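N-(5'-phosphoribosyl)anthranilate isomerase (Jonesia denitrificans, PDB 4WUI) probably catalyses the isomerisation of N-(5-phospho-beta-D-ribosyl)anthranilate to 1-(2-carboxyphenylamino)-1-deoxy-D-ribulose 5-phosphate, the third step from chorismate to tryptophan. Local coordinates at residues D91-A96 / V103-S108; T65-A70 / L82-Q87. All blocks are in the same frame, centred on the assembly; numbering follows the deposited sequence.

Contact 1: residues D91-A96 / V103-S108; sequences DDVAYA and VWRATS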
ATOM      1  N   ASP A  91       8.538 -18.701   0.490  1.00 10.97           N
ATOM      2  CA  ASP A  91       8.900 -19.315  -0.778  1.00 11.00           C
ATOM      3  C   ASP A  91       8.127 -18.665  -1.924  1.00 10.39           C
ATOM      4  O   ASP A  91       8.684 -18.468  -3.000  1.00 10.56           O
ATOM      5  CB  ASP A  91       8.618 -20.821  -0.781  1.00 12.10           C
ATOM      6  CG  ASP A  91       9.554 -21.626   0.085  1.00 13.75           C
ATOM      7  OD1 ASP A  91      10.439 -21.048   0.749  1.00 13.31           O
ATOM      8  OD2 ASP A  91       9.394 -22.871   0.059  1.00 16.09           O
ATOM      9  N   ASP A  92       6.844 -18.369  -1.709  1.00 10.64           N
ATOM     10  CA  ASP A  92       6.051 -17.753  -2.765  1.00 10.87           C
ATOM     11  C   ASP A  92       6.551 -16.350  -3.102  1.00  9.92           C
ATOM     12  O   ASP A  92       6.542 -15.952  -4.272  1.00 10.17           O
ATOM     13  CB  ASP A  92       4.575 -17.663  -2.341  1.00 13.54           C
ATOM     14  CG  ASP A  92       3.811 -18.962  -2.492  1.00 17.38           C
ATOM     15  OD1 ASP A  92       4.382 -19.961  -2.972  1.00 18.98           O
ATOM     16  OD2 ASP A  92       2.621 -18.939  -2.132  1.00 20.29           O
ATOM     17  N   VAL A  93       6.993 -15.602  -2.093  1.00  9.98           N
ATOM     18  CA  VAL A  93       7.522 -14.272  -2.341  1.00  9.41           C
ATOM     19  C   VAL A  93       8.719 -14.374  -3.292  1.00  9.30           C
ATOM     20  O   VAL A  93       8.808 -13.633  -4.283  1.00  9.22           O
ATOM     21  CB  VAL A  93       7.907 -13.549  -1.049  1.00 10.17           C
ATOM     22  CG1 VAL A  93       8.605 -12.228  -1.346  1.00 10.43           C
ATOM     23  CG2 VAL A  93       6.693 -13.354  -0.150  1.00 11.18           C
ATOM     24  N   ALA A  94       9.640 -15.307  -3.025  1.00  9.10           N
ATOM     25  CA  ALA A  94      10.840 -15.430  -3.842  1.00  9.29           C
ATOM     26  C   ALA A  94      10.534 -16.018  -5.221  1.00  8.98           C
ATOM     27  O   ALA A  94      11.181 -15.659  -6.202  1.00  9.37           O
ATOM     28  CB  ALA A  94      11.873 -16.256  -3.112  1.00  9.40           C
ATOM     29  N   TYR A  95       9.567 -16.922  -5.289  1.00  9.20           N
ATOM     30  CA  TYR A  95       9.123 -17.470  -6.568  1.00  9.46           C
ATOM     31  C   TYR A  95       8.663 -16.326  -7.455  1.00  9.14           C
ATOM     32  O   TYR A  95       9.035 -16.222  -8.634  1.00  9.24           O
ATOM     33  CB  TYR A  95       7.979 -18.464  -6.311  1.00 10.39           C
ATOM     34  CG  TYR A  95       7.394 -19.092  -7.553  1.00 10.80           C
ATOM     35  CD1 TYR A  95       7.892 -20.281  -8.064  1.00 12.19           C
ATOM     36  CD2 TYR A  95       6.314 -18.518  -8.195  1.00 11.81           C
ATOM     37  CE1 TYR A  95       7.360 -20.870  -9.191  1.00 13.50           C
ATOM     38  CE2 TYR A  95       5.770 -19.100  -9.327  1.00 12.83           C
ATOM     39  CZ  TYR A  95       6.286 -20.267  -9.822  1.00 13.96           C
ATOM     40  OH  TYR A  95       5.711 -20.811 -10.952  1.00 16.83           O
ATOM     41  N   ALA A  96       7.847 -15.433  -6.890  1.00  8.86           N
ATOM     42  CA  ALA A  96       7.381 -14.266  -7.622  1.00  8.86           C
ATOM     43  C   ALA A  96       8.506 -13.297  -7.968  1.00  8.76           C
ATOM     44  O   ALA A  96       8.570 -12.787  -9.075  1.00  9.16           O
ATOM     45  CB  ALA A  96       6.279 -13.568  -6.837  1.00  9.65           C
ATOM     46  N   VAL A 103       8.255  -6.859  -6.805  1.00  8.15           N
ATOM     47  CA  VAL A 103       7.425  -7.604  -5.857  1.00  8.26           C
ATOM     48  C   VAL A 103       7.540  -6.976  -4.486  1.00  7.94           C
ATOM     49  O   VAL A 103       8.651  -6.701  -4.015  1.00  8.75           O
ATOM     50  CB  VAL A 103       7.786  -9.099  -5.837  1.00  8.70           C
ATOM     51  CG1 VAL A 103       7.009  -9.847  -4.762  1.00  9.86           C
ATOM     52  CG2 VAL A 103       7.568  -9.710  -7.233  1.00  9.34           C
ATOM     53  N   TRP A 104       6.400  -6.727  -3.854  1.00  7.87           N
ATOM     54  CA  TRP A 104       6.332  -6.193  -2.498  1.00  7.97           C
ATOM     55  C   TRP A 104       5.798  -7.280  -1.571  1.00  8.78           C
ATOM     56  O   TRP A 104       4.866  -7.991  -1.915  1.00  9.13           O
ATOM     57  CB  TRP A 104       5.468  -4.947  -2.428  1.00  8.35           C
ATOM     58  CG  TRP A 104       5.982  -3.771  -3.187  1.00  8.11           C
ATOM     59  CD1 TRP A 104       7.132  -3.660  -3.888  1.00  8.47           C
ATOM     60  CD2 TRP A 104       5.350  -2.503  -3.260  1.00  8.64           C
ATOM     61  NE1 TRP A 104       7.254  -2.411  -4.417  1.00  8.82           N
ATOM     62  CE2 TRP A 104       6.175  -1.667  -4.037  1.00  9.04           C
ATOM     63  CE3 TRP A 104       4.147  -2.007  -2.764  1.00  9.55           C
ATOM     64  CZ2 TRP A 104       5.818  -0.357  -4.354  1.00 10.38           C
ATOM     65  CZ3 TRP A 104       3.816  -0.701  -3.066  1.00 10.70           C
ATOM     66  CH2 TRP A 104       4.626   0.099  -3.860  1.00 11.03           C
ATOM     67  N   ARG A 105       6.428  -7.386  -0.407  1.00 10.43           N
ATOM     68  CA  ARG A 105       6.097  -8.311   0.659  1.00 11.75           C
ATOM     69  C   ARG A 105       5.319  -7.492   1.719  1.00 12.53           C
ATOM     70  O   ARG A 105       5.820  -6.537   2.250  1.00 12.79           O
ATOM     71  CB  ARG A 105       7.415  -8.984   1.225  1.00 12.40           C
ATOM     72  CG  ARG A 105       7.207  -9.947   2.386  1.00 13.15           C
ATOM     73  CD  ARG A 105       8.387 -10.830   2.675  1.00 14.47           C
ATOM     74  NE  ARG A 105       9.568 -10.127   3.145  1.00 14.91           N
ATOM     75  CZ  ARG A 105       9.936  -9.979   4.412  1.00 15.37           C
ATOM     76  NH1 ARG A 105       9.176 -10.376   5.402  1.00 16.15           N
ATOM     77  NH2 ARG A 105      11.055  -9.337   4.670  1.00 16.08           N
ATOM     78  N   ALA A 106       4.065  -7.795   1.991  1.00 16.16           N
ATOM     79  CA  ALA A 106       3.333  -7.188   3.077  1.00 18.84           C
ATOM     80  C   ALA A 106       3.290  -8.130   4.286  1.00 20.60           C
ATOM     81  O   ALA A 106       3.217  -9.352   4.127  1.00 22.78           O
ATOM     82  CB  ALA A 106       1.900  -6.817   2.640  1.00 20.33           C
ATOM     83  N   THR A 107       3.351  -7.558   5.493  1.00 21.07           N
ATOM     84  CA  THR A 107       3.252  -8.321   6.726  1.00 23.72           C
ATOM     85  C   THR A 107       2.735  -7.441   7.840  1.00 23.26           C
ATOM     86  O   THR A 107       2.507  -6.253   7.673  1.00 23.08           O
ATOM     87  CB  THR A 107       4.614  -8.902   7.140  1.00 26.41           C
ATOM     88  OG1 THR A 107       4.440  -9.846   8.207  1.00 27.91           O
ATOM     89  CG2 THR A 107       5.604  -7.820   7.541  1.00 27.58           C
ATOM     90  N   SER A 108       2.542  -8.015   9.005  1.00 24.21           N
ATOM     91  CA  SER A 108       2.086  -7.189  10.099  1.00 25.58           C
ATOM     92  C   SER A 108       2.908  -7.469  11.300  1.00 25.73           C
ATOM     93  O   SER A 108       3.526  -8.504  11.399  1.00 25.38           O
ATOM     94  CB  SER A 108       0.645  -7.468  10.376  1.00 26.85           C
ATOM     95  OG  SER A 108       0.563  -8.802  10.777  1.00 27.97           O
TER
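V93 and A96 of one helix meet V103 and R105 of the strand that follows it, in a buried helix-on-strand contact between the outer helix layer and the barrel wall of a (beta/alpha)8 TIM barrel. Strand 81-84, helix 90-99 and strand 103-108 form one beta-alpha-beta unit, and this contact spans the return from helix to strand: the short segments run nearly antiparallel, at 166°, with their axes 8.9 Å apart at closest. Small and branched side chains suit that spacing, and valine and alanine fit it well. V93 and A96, three residues apart, lie on the same flank of the helix, while V103 and R105, two apart, share the outward-facing side of the strand; W104 between them points the other way, into the barrel. V103 packs at the C-terminal end of 91-96. Its CG2, placed anti to the carbonyl carbon and beside the backbone N, lies 3.7 Å from A96 O and 4.1 Å from A96 CB, so a methyl group packs against backbone as well as side chain. Its CG1 is 4.5 Å from V93 CG1, a looser touch. Around this group, L84 of the neighbouring strand also packs on V93 and V103, and I67 of helix 67-77 reaches A96. R105 is a less obvious choice for a buried place, but it contributes its aliphatic part here. An extended start (chi1 178°) carries CD out to the valine, and the bend beyond it at chi3 (66°) redirects the guanidinium, whose NH2 forms a salt bridge with E122 and whose NH1 bonds to N114 O; together these should offset the cost of burying the charge. The arginine crosses V93 at about a right angle, and R105 CD rests 4.1 Å from V93 CG2.

Contact 2: residues T65-A70 / L82-Q87; sequences TPIADA and LQLHGQ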
ATOM      1  N   THR A  65      -4.830 -15.623  -3.963  1.00 11.19           N
ATOM      2  CA  THR A  65      -4.665 -16.095  -5.333  1.00 11.37           C
ATOM      3  C   THR A  65      -3.401 -16.969  -5.406  1.00 11.92           C
ATOM      4  O   THR A  65      -2.334 -16.531  -5.016  1.00 12.17           O
ATOM      5  CB  THR A  65      -4.550 -14.900  -6.287  1.00 11.30           C
ATOM      6  OG1 THR A  65      -5.708 -14.054  -6.174  1.00 11.50           O
ATOM      7  CG2 THR A  65      -4.355 -15.343  -7.720  1.00 11.52           C
ATOM      8  N   PRO A  66      -3.490 -18.206  -5.926  1.00 12.24           N
ATOM      9  CA  PRO A  66      -2.274 -19.021  -6.080  1.00 12.45           C
ATOM     10  C   PRO A  66      -1.192 -18.221  -6.788  1.00 11.57           C
ATOM     11  O   PRO A  66      -1.480 -17.514  -7.752  1.00 11.61           O
ATOM     12  CB  PRO A  66      -2.743 -20.196  -6.933  1.00 14.07           C
ATOM     13  CG  PRO A  66      -4.212 -20.332  -6.592  1.00 14.51           C
ATOM     14  CD  PRO A  66      -4.702 -18.924  -6.379  1.00 13.35           C
ATOM     15  N   ILE A  67       0.050 -18.332  -6.326  1.00 11.77           N
ATOM     16  CA  ILE A  67       1.079 -17.418  -6.775  1.00 11.55           C
ATOM     17  C   ILE A  67       1.304 -17.430  -8.279  1.00 11.40           C
ATOM     18  O   ILE A  67       1.523 -16.373  -8.859  1.00 11.33           O
ATOM     19  CB  ILE A  67       2.405 -17.626  -5.967  1.00 12.22           C
ATOM     20  CG1 ILE A  67       3.386 -16.464  -6.183  1.00 12.07           C
ATOM     21  CG2 ILE A  67       3.054 -18.956  -6.281  1.00 12.92           C
ATOM     22  CD1 ILE A  67       2.871 -15.134  -5.681  1.00 12.11           C
ATOM     23  N   ALA A  68       1.226 -18.581  -8.942  1.00 12.16           N
ATOM     24  CA  ALA A  68       1.398 -18.580 -10.385  1.00 13.05           C
ATOM     25  C   ALA A  68       0.275 -17.786 -11.089  1.00 12.29           C
ATOM     26  O   ALA A  68       0.514 -17.105 -12.094  1.00 12.60           O
ATOM     27  CB  ALA A  68       1.474 -20.009 -10.915  1.00 14.57           C
ATOM     28  N   ASP A  69      -0.943 -17.898 -10.575  1.00 12.19           N
ATOM     29  CA  ASP A  69      -2.064 -17.134 -11.100  1.00 12.25           C
ATOM     30  C   ASP A  69      -1.907 -15.640 -10.827  1.00 11.46           C
ATOM     31  O   ASP A  69      -2.285 -14.820 -11.665  1.00 11.76           O
ATOM     32  CB  ASP A  69      -3.383 -17.610 -10.487  1.00 13.75           C
ATOM     33  CG  ASP A  69      -3.827 -18.971 -10.965  1.00 17.05           C
ATOM     34  OD1 ASP A  69      -3.207 -19.557 -11.880  1.00 18.64           O
ATOM     35  OD2 ASP A  69      -4.892 -19.405 -10.464  1.00 18.84           O
ATOM     36  N   ALA A  70      -1.366 -15.301  -9.665  1.00 10.59           N
ATOM     37  CA  ALA A  70      -1.135 -13.911  -9.338  1.00 10.47           C
ATOM     38  C   ALA A  70      -0.130 -13.286 -10.284  1.00  9.79           C
ATOM     39  O   ALA A  70      -0.286 -12.143 -10.727  1.00  9.93           O
ATOM     40  CB  ALA A  70      -0.691 -13.764  -7.896  1.00 10.88           C
ATOM     41  N   LEU A  82       3.634  -6.170  -8.132  1.00  7.78           N
ATOM     42  CA  LEU A  82       2.823  -7.206  -7.492  1.00  7.63           C
ATOM     43  C   LEU A  82       3.049  -7.168  -5.993  1.00  7.36           C
ATOM     44  O   LEU A  82       4.177  -7.395  -5.539  1.00  8.12           O
ATOM     45  CB  LEU A  82       3.196  -8.574  -8.066  1.00  8.01           C
ATOM     46  CG  LEU A  82       2.510  -9.782  -7.425  1.00  9.03           C
ATOM     47  CD1 LEU A  82       0.998  -9.726  -7.562  1.00  9.49           C
ATOM     48  CD2 LEU A  82       3.032 -11.073  -8.040  1.00 10.32           C
ATOM     49  N   GLN A  83       2.000  -6.869  -5.210  1.00  7.41           N
ATOM     50  CA  GLN A  83       2.059  -6.817  -3.767  1.00  7.60           C
ATOM     51  C   GLN A  83       1.355  -8.044  -3.178  1.00  7.94           C
ATOM     52  O   GLN A  83       0.170  -8.277  -3.452  1.00  8.75           O
ATOM     53  CB  GLN A  83       1.414  -5.528  -3.218  1.00  7.79           C
ATOM     54  CG  GLN A  83       1.387  -5.451  -1.722  1.00  8.26           C
ATOM     55  CD  GLN A  83       0.670  -4.234  -1.198  1.00  8.91           C
ATOM     56  OE1 GLN A  83       0.846  -3.130  -1.710  1.00  9.78           O
ATOM     57  NE2 GLN A  83      -0.145  -4.420  -0.170  1.00 10.07           N
ATOM     58  N   LEU A  84       2.084  -8.805  -2.361  1.00  8.13           N
ATOM     59  CA  LEU A  84       1.616 -10.040  -1.769  1.00  8.48           C
ATOM     60  C   LEU A  84       1.283  -9.807  -0.303  1.00  9.69           C
ATOM     61  O   LEU A  84       2.124  -9.370   0.486  1.00 11.51           O
ATOM     62  CB  LEU A  84       2.723 -11.097  -1.865  1.00  8.76           C
ATOM     63  CG  LEU A  84       3.204 -11.392  -3.268  1.00  9.62           C
ATOM     64  CD1 LEU A  84       4.384 -12.357  -3.239  1.00 10.76           C
ATOM     65  CD2 LEU A  84       2.087 -11.895  -4.144  1.00  9.79           C
ATOM     66  N   HIS A  85       0.056 -10.137   0.078  1.00 10.61           N
ATOM     67  CA  HIS A  85      -0.321 -10.034   1.473  1.00 12.11           C
ATOM     68  C   HIS A  85       0.376 -11.107   2.324  1.00 11.90           C
ATOM     69  O   HIS A  85       1.066 -12.003   1.820  1.00 12.03           O
ATOM     70  CB  HIS A  85      -1.818 -10.163   1.585  1.00 14.64           C
ATOM     71  CG  HIS A  85      -2.408  -9.482   2.779  1.00 18.23           C
ATOM     72  ND1 HIS A  85      -3.101 -10.158   3.765  1.00 20.07           N
ATOM     73  CD2 HIS A  85      -2.466  -8.169   3.113  1.00 19.70           C
ATOM     74  CE1 HIS A  85      -3.546  -9.294   4.664  1.00 20.63           C
ATOM     75  NE2 HIS A  85      -3.168  -8.080   4.293  1.00 21.12           N
ATOM     76  N   GLY A  86       0.194 -11.025   3.632  1.00 13.97           N
ATOM     77  CA  GLY A  86       0.963 -11.836   4.558  1.00 16.02           C
ATOM     78  C   GLY A  86       0.659 -13.328   4.561  1.00 17.09           C
ATOM     79  O   GLY A  86       1.446 -14.106   5.126  1.00 19.65           O
ATOM     80  N   GLN A  87      -0.425 -13.743   3.916  1.00 17.10           N
ATOM     81  CA  GLN A  87      -0.727 -15.165   3.788  1.00 18.45           C
ATOM     82  C   GLN A  87       0.309 -15.901   2.968  1.00 16.49           C
ATOM     83  O   GLN A  87       0.449 -17.099   3.106  1.00 17.57           O
ATOM     84  CB  GLN A  87      -2.134 -15.428   3.155  1.00 21.64           C
ATOM     85  CG  GLN A  87      -3.353 -15.000   3.950  1.00 24.18           C
ATOM     86  CD  GLN A  87      -3.816 -13.617   3.567  1.00 25.90           C
ATOM     87  OE1 GLN A  87      -2.994 -12.729   3.302  1.00 26.12           O
ATOM     88  NE2 GLN A  87      -5.136 -13.420   3.524  1.00 26.62           N
TER
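I67 and L84 make the closest touch between 65-70 and 82-87, with I67 CD1 3.7 Å from L84 CD2 and 4.0 Å from L84 CD1. One methyl of the isoleucine thus meets both branches of the leucine, and the two side chains cross at about a right angle. Neither CB points straight across; length carries the ends together. In I67 the longer branch, CG1, lies anti to the backbone N (chi1 -166°), and chi2 of 63° turns CD1 to the leucine. One turn further along the helix, A70 faces L82. Here the small residue stands opposite the long one, and the longer leucine reaches to the short alanine: L82 CD1 lies 4.2 Å from A70 O and 4.4 Å from A70 CB. Farther out, V62 of strand 57-62 packs on both leucines, while I67 also touches Y95 of the next helix and Y88 of the loop before it. P66 occupies the N-cap position, and the bond from A70 N to P66 O (2.9 Å) belongs to the first turn of helix 67-77, from which I67 and A70 project. At the exposed end of 82-87, past the strand, H85 ND1 donates to Q87 OE1 at 2.6 Å, with the partner almost in the imidazole plane and an N-H...O angle of 154°. This bond ties the turn at G86 to itself, not to the helix. Between the two segments the side chains that meet are all aliphatic, with one methyl resting on a backbone carbonyl, so the attraction that holds this part of the beta-alpha-beta unit together is probably dispersion and the hydrophobic effect, without a directional bond.

Overall arrangement
Contacts 1 and 2 are helix-on-strand contacts of adjacent beta-alpha-beta units, in series along the chain, with centres about 8 Å apart. Strands 81-84 and 103-108 are parallel neighbours in the sheet, linked by probable backbone hydrogen bonds from W104 N to L82 O and from A106 N to L84 O. The helices meet as well, where D92 packs on I67. Every touching residue of contact 1 is buried, whereas contact 2 includes the partly exposed I67, and segment 82-87 continues into an exposed turn. Both rely on aliphatic packing, but contact 1 also enlists a methylene, CD, of R105, while contact 2 relies on isoleucine, leucine and alanine.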